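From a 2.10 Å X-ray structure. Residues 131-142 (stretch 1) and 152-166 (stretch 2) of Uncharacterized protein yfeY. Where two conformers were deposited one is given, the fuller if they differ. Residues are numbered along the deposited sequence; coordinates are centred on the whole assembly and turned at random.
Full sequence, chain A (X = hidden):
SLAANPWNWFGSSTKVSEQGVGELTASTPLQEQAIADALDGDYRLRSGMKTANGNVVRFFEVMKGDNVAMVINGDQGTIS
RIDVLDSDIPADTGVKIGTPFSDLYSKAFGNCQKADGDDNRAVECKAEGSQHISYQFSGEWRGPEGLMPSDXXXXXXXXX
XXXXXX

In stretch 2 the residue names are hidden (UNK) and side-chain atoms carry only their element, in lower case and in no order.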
# COMPACT_ATOMS: atom_id res chain seq x y z
N GLN A 131 5.30 -12.61 1.49
CA GLN A 131 6.01 -12.47 0.22
C GLN A 131 5.45 -11.29 -0.60
O GLN A 131 6.03 -10.86 -1.58
CB GLN A 131 5.84 -13.75 -0.61
CG GLN A 131 6.53 -15.02 -0.05
CD GLN A 131 5.90 -16.32 -0.52
OE1 GLN A 131 5.91 -17.32 0.21
NE2 GLN A 131 5.33 -16.32 -1.73
N HIS A 132 4.28 -10.78 -0.21
CA HIS A 132 3.57 -9.81 -1.08
C HIS A 132 3.21 -8.49 -0.43
O HIS A 132 2.96 -7.53 -1.15
CB HIS A 132 2.32 -10.45 -1.68
CG HIS A 132 2.63 -11.62 -2.56
ND1 HIS A 132 2.49 -12.93 -2.13
CD2 HIS A 132 3.15 -11.68 -3.81
CE1 HIS A 132 2.89 -13.74 -3.10
NE2 HIS A 132 3.28 -13.01 -4.13
N ILE A 133 3.20 -8.43 0.90
CA ILE A 133 2.72 -7.24 1.66
C ILE A 133 3.85 -6.43 2.30
O ILE A 133 4.80 -7.02 2.88
CB ILE A 133 1.63 -7.65 2.71
CG1 ILE A 133 0.49 -8.41 2.04
CG2 ILE A 133 1.09 -6.44 3.52
CD1 ILE A 133 -0.43 -9.14 3.07
N SER A 134 3.75 -5.10 2.16
CA SER A 134 4.65 -4.13 2.76
C SER A 134 3.78 -3.06 3.41
O SER A 134 2.62 -2.92 3.04
CB SER A 134 5.49 -3.44 1.69
OG SER A 134 6.30 -4.38 1.00
N TYR A 135 4.35 -2.31 4.34
CA TYR A 135 3.67 -1.20 5.01
C TYR A 135 4.54 0.02 4.78
O TYR A 135 5.77 -0.06 4.88
CB TYR A 135 3.54 -1.45 6.53
CG TYR A 135 3.01 -2.82 6.92
CD1 TYR A 135 1.77 -3.26 6.48
CD2 TYR A 135 3.75 -3.66 7.76
CE1 TYR A 135 1.29 -4.52 6.81
CE2 TYR A 135 3.26 -4.91 8.13
CZ TYR A 135 2.04 -5.33 7.66
OH TYR A 135 1.53 -6.55 8.04
N GLN A 136 3.94 1.15 4.45
CA GLN A 136 4.69 2.40 4.53
C GLN A 136 4.33 3.11 5.82
O GLN A 136 3.19 3.00 6.31
CB GLN A 136 4.46 3.33 3.33
CG GLN A 136 4.90 2.75 1.98
CD GLN A 136 4.96 3.80 0.84
OE1 GLN A 136 4.51 4.95 1.00
NE2 GLN A 136 5.53 3.40 -0.30
N PHE A 137 5.30 3.83 6.38
CA PHE A 137 5.13 4.52 7.67
C PHE A 137 5.35 5.99 7.44
O PHE A 137 6.13 6.37 6.57
CB PHE A 137 6.14 3.98 8.71
CG PHE A 137 5.79 2.61 9.21
CD1 PHE A 137 6.23 1.47 8.52
CD2 PHE A 137 5.00 2.45 10.32
CE1 PHE A 137 5.89 0.21 8.96
CE2 PHE A 137 4.66 1.20 10.76
CZ PHE A 137 5.09 0.07 10.07
N SER A 138 4.66 6.84 8.20
CA SER A 138 5.03 8.26 8.21
C SER A 138 4.95 8.85 9.59
O SER A 138 4.29 8.28 10.48
CB SER A 138 4.28 9.10 7.17
OG SER A 138 2.95 8.71 6.98
N GLY A 139 5.64 9.96 9.80
CA GLY A 139 5.75 10.57 11.13
C GLY A 139 6.71 11.73 11.00
O GLY A 139 7.06 12.10 9.87
N GLU A 140 7.12 12.31 12.13
CA GLU A 140 8.04 13.46 12.11
C GLU A 140 9.42 13.07 11.62
O GLU A 140 10.05 12.18 12.20
CB GLU A 140 8.14 14.10 13.51
CG GLU A 140 8.80 15.51 13.54
CD GLU A 140 8.50 16.28 14.87
OE1 GLU A 140 7.82 15.69 15.76
OE2 GLU A 140 8.95 17.44 15.01
N TRP A 141 9.90 13.74 10.57
CA TRP A 141 11.25 13.51 10.08
C TRP A 141 12.28 14.16 11.00
O TRP A 141 12.02 15.22 11.60
CB TRP A 141 11.43 13.99 8.65
CG TRP A 141 12.68 13.44 8.01
CD1 TRP A 141 13.94 13.95 8.09
CD2 TRP A 141 12.77 12.25 7.22
NE1 TRP A 141 14.82 13.14 7.40
CE2 TRP A 141 14.12 12.10 6.84
CE3 TRP A 141 11.83 11.30 6.78
CZ2 TRP A 141 14.57 11.04 6.06
CZ3 TRP A 141 12.27 10.25 5.99
CH2 TRP A 141 13.63 10.13 5.64
N ARG A 142 13.43 13.50 11.11
CA ARG A 142 14.54 13.92 11.93
C ARG A 142 15.79 13.46 11.19
O ARG A 142 15.79 12.39 10.60
CB ARG A 142 14.45 13.23 13.28
CG ARG A 142 14.97 14.02 14.44
CD ARG A 142 14.17 13.70 15.70
NE ARG A 142 13.06 14.63 15.84
CZ ARG A 142 11.83 14.33 16.25
NH1 ARG A 142 11.48 13.08 16.57
NH2 ARG A 142 10.93 15.30 16.32
N UNK A 152 14.82 5.59 17.17
CA UNK A 152 14.12 6.41 18.20
C UNK A 152 13.07 7.36 17.64
O UNK A 152 12.11 7.70 18.33
c UNK A 152 15.08 7.24 19.06
o UNK A 152 17.08 6.37 19.93
c UNK A 152 15.84 6.42 20.06
o UNK A 152 15.20 5.84 20.97
N UNK A 153 13.31 7.86 16.43
CA UNK A 153 12.31 8.65 15.72
C UNK A 153 11.19 7.75 15.20
O UNK A 153 10.00 8.03 15.43
c UNK A 153 11.83 10.10 13.70
c UNK A 153 12.92 9.36 14.49
o UNK A 153 13.91 10.29 14.93
N UNK A 154 11.58 6.68 14.50
CA UNK A 154 10.63 5.77 13.87
C UNK A 154 9.65 5.11 14.83
O UNK A 154 8.56 4.78 14.40
c UNK A 154 11.34 4.72 13.03
c UNK A 154 11.14 5.96 10.85
c UNK A 154 12.74 4.01 11.08
c UNK A 154 12.08 5.21 11.79
N UNK A 155 10.02 4.93 16.10
CA UNK A 155 9.16 4.15 17.02
C UNK A 155 7.74 4.72 17.10
O UNK A 155 6.78 3.96 17.23
c UNK A 155 10.76 5.02 20.54
c UNK A 155 10.05 5.24 19.17
n UNK A 155 11.42 6.55 22.54
c UNK A 155 10.38 6.16 21.52
c UNK A 155 9.78 3.95 18.42
N UNK A 156 7.63 6.04 16.93
CA UNK A 156 6.38 6.78 16.99
C UNK A 156 5.69 6.98 15.61
O UNK A 156 4.59 7.57 15.53
c UNK A 156 7.23 8.02 19.04
c UNK A 156 6.65 8.15 17.64
n UNK A 156 8.33 8.74 19.31
o UNK A 156 6.70 7.25 19.88
N UNK A 157 6.32 6.51 14.55
CA UNK A 157 5.67 6.53 13.22
C UNK A 157 4.46 5.58 13.16
O UNK A 157 4.32 4.68 13.98
c UNK A 157 8.14 7.23 9.31
c UNK A 157 8.83 7.85 8.26
c UNK A 157 9.67 9.58 9.75
c UNK A 157 8.05 8.36 12.75
c UNK A 157 9.59 9.02 8.50
n UNK A 157 8.85 9.30 12.12
c UNK A 157 8.95 8.96 10.79
c UNK A 157 8.20 7.78 10.59
c UNK A 157 6.70 6.24 12.13
c UNK A 157 7.62 7.43 11.86
N UNK A 158 3.56 5.81 12.21
CA UNK A 158 2.37 4.98 12.06
C UNK A 158 2.20 4.60 10.60
O UNK A 158 2.60 5.36 9.74
c UNK A 158 1.14 5.97 14.06
c UNK A 158 1.11 5.73 12.54
n UNK A 158 -1.09 7.93 16.47
c UNK A 158 -0.01 6.93 16.08
c UNK A 158 -0.12 6.62 14.56
N UNK A 159 1.56 3.46 10.37
CA UNK A 159 1.32 2.95 9.05
C UNK A 159 0.45 3.95 8.30
O UNK A 159 -0.64 4.30 8.78
c UNK A 159 0.59 1.55 9.11
c UNK A 159 1.49 0.48 9.71
c UNK A 159 0.14 1.12 7.71
N UNK A 160 0.90 4.39 7.14
CA UNK A 160 0.12 5.34 6.34
C UNK A 160 -0.30 4.74 4.99
O UNK A 160 -1.15 5.28 4.31
c UNK A 160 0.92 6.61 6.10
o UNK A 160 2.17 6.28 5.52
N UNK A 161 0.28 3.59 4.64
CA UNK A 161 -0.17 2.86 3.46
C UNK A 161 0.13 1.37 3.63
O UNK A 161 1.13 0.99 4.25
n UNK A 161 1.55 5.39 -1.58
c UNK A 161 0.19 2.89 0.93
c UNK A 161 0.54 3.45 2.25
c UNK A 161 0.21 4.04 -0.05
c UNK A 161 1.59 4.39 -0.47
N UNK A 162 -0.73 0.52 3.07
CA UNK A 162 -0.44 -0.90 2.99
C UNK A 162 -0.29 -1.23 1.48
O UNK A 162 -1.15 -0.85 0.66
c UNK A 162 -2.92 -2.01 5.78
c UNK A 162 -1.19 -3.29 3.56
c UNK A 162 -1.77 -1.37 5.14
c UNK A 162 -1.56 -1.78 3.66
N UNK A 163 0.80 -1.91 1.13
CA UNK A 163 1.09 -2.20 -0.29
C UNK A 163 1.10 -3.69 -0.55
O UNK A 163 1.79 -4.45 0.15
c UNK A 163 2.43 -1.58 -0.69
c UNK A 163 2.44 -0.10 -0.32
c UNK A 163 2.73 -1.82 -2.19
c UNK A 163 3.80 0.47 -0.36
N UNK A 164 0.33 -4.12 -1.54
CA UNK A 164 0.39 -5.49 -2.01
C UNK A 164 1.12 -5.51 -3.36
O UNK A 164 0.84 -4.63 -4.21
c UNK A 164 -1.01 -6.07 -2.18
c UNK A 164 -1.00 -7.43 -2.84
c UNK A 164 -1.39 -7.55 -6.65
n UNK A 164 -0.90 -9.66 -3.15
c UNK A 164 -1.29 -6.93 -5.41
c UNK A 164 -1.17 -9.76 -5.66
c UNK A 164 -1.13 -7.73 -4.26
c UNK A 164 -0.87 -8.64 -2.22
c UNK A 164 -1.07 -9.13 -4.40
c UNK A 164 -1.32 -8.96 -6.77
N UNK A 165 2.02 -6.48 -3.59
CA UNK A 165 2.68 -6.62 -4.92
C UNK A 165 2.64 -8.07 -5.40
O UNK A 165 2.89 -8.97 -4.60
c UNK A 165 5.85 -4.38 -4.52
n UNK A 165 6.34 -2.90 -2.21
c UNK A 165 4.14 -6.14 -4.88
n UNK A 165 6.96 -1.05 -3.38
c UNK A 165 4.38 -4.61 -4.70
n UNK A 165 6.30 -2.97 -4.49
c UNK A 165 6.54 -2.30 -3.36
N UNK A 166 2.35 -8.32 -6.68
CA UNK A 166 2.22 -9.72 -7.18
C UNK A 166 3.55 -10.49 -7.06
O UNK A 166 4.61 -9.85 -7.01
n UNK A 166 1.09 -8.75 -13.34
c UNK A 166 0.39 -9.42 -12.42
c UNK A 166 2.43 -9.90 -11.07
n UNK A 166 -0.92 -9.54 -12.57
c UNK A 166 1.73 -9.79 -8.63
c UNK A 166 2.68 -9.22 -9.69
n UNK A 166 0.99 -9.97 -11.37
O HOH W 1 6.18 -9.51 -4.56
O HOH W 2 4.89 -5.49 -1.06
O HOH W 3 2.88 6.61 2.95

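Position 152 carries two carbons, the second bearing two oxygens, and touches nothing on stretch 1: Asp152. Position 153 has one carbon bearing an oxygen and a carbon; the branch carbon lies 3.1 Å from Glu140 O and the oxygen 3.4 Å from Arg142 CB. This is Thr153. Position 154, four carbons forked at the second, is remote from stretch 1: Leu154. Position 155, four carbons in a row ending in nitrogen, is well out of reach: Lys155. Position 156 has two carbons and no contact; one oxygen and one nitrogen on the second make an amide, not an acid: Asn156.

Position 157 closes a type I turn begun at Leu154. One carbon leads to fused five- and six-membered rings holding eight carbons and one nitrogen. Gly139 CA sits 3.4 Å from the centroid of the five-membered ring, almost on the normal, and the ring nitrogen donates to Glu140 O at 3.1 Å. This is Trp157. Gly139 has to be bare: an ideal CB would lie 2.3 Å from Trp157 CD1.

Position 158 has four carbons in a row ending in nitrogen, and its backbone pairs both ways with Ser138: Lys158. At 159 one carbon carries two more, and a branch carbon lies 3.4 Å from Phe137 CE2: Val159. Position 160 has one carbon and one oxygen, the oxygen 2.9 Å from Ser138 OG and linked by a water to Gln136 OE1: Ser160. Position 161 repeats the four-carbon row ending in nitrogen, its last carbon 3.3 Å from Gln136 OE1: Lys161.

Position 162 has four carbons forked at the first, one arm two carbons long; a carbon lies 3.9 Å from Ile133 CG2, on the face with Ile133 and Tyr135: Ile162. Position 163 has the same fork, with a carbon 3.4 Å from Gln136 NE2 on the face with Ser134 and Gln136: Ile163. At 164 fused rings with one nitrogen return, near His132 CB: Trp164. Position 165 has three carbons, a nitrogen and a carbon bearing two nitrogens, one reaching a water that also binds Ser134 OG and His132 O: Arg165. The same atoms recur at 166, where the CA-to-CB bond points away from stretch 1: Arg166.

The contact works as an antiparallel ladder. Ser134 N donates to Ile163 O at 2.9 Å, and Ile163 N to Ser134 O at 2.8 Å. A bulge after Gln136 lets Gln136 O accept from Ser160 N at 2.8 Å and weakly from Lys161 N at 3.4 Å. Ile133, Tyr135, Ile162 and Trp164 line one face; Ser134, Gln136, Ser138, Lys158 and Lys161, with apolar Ile163, line the other. Trp157 covers the bare glycine beyond the strand.

Stretch 2 (152-166) DTLKNWKVSKIIWRR
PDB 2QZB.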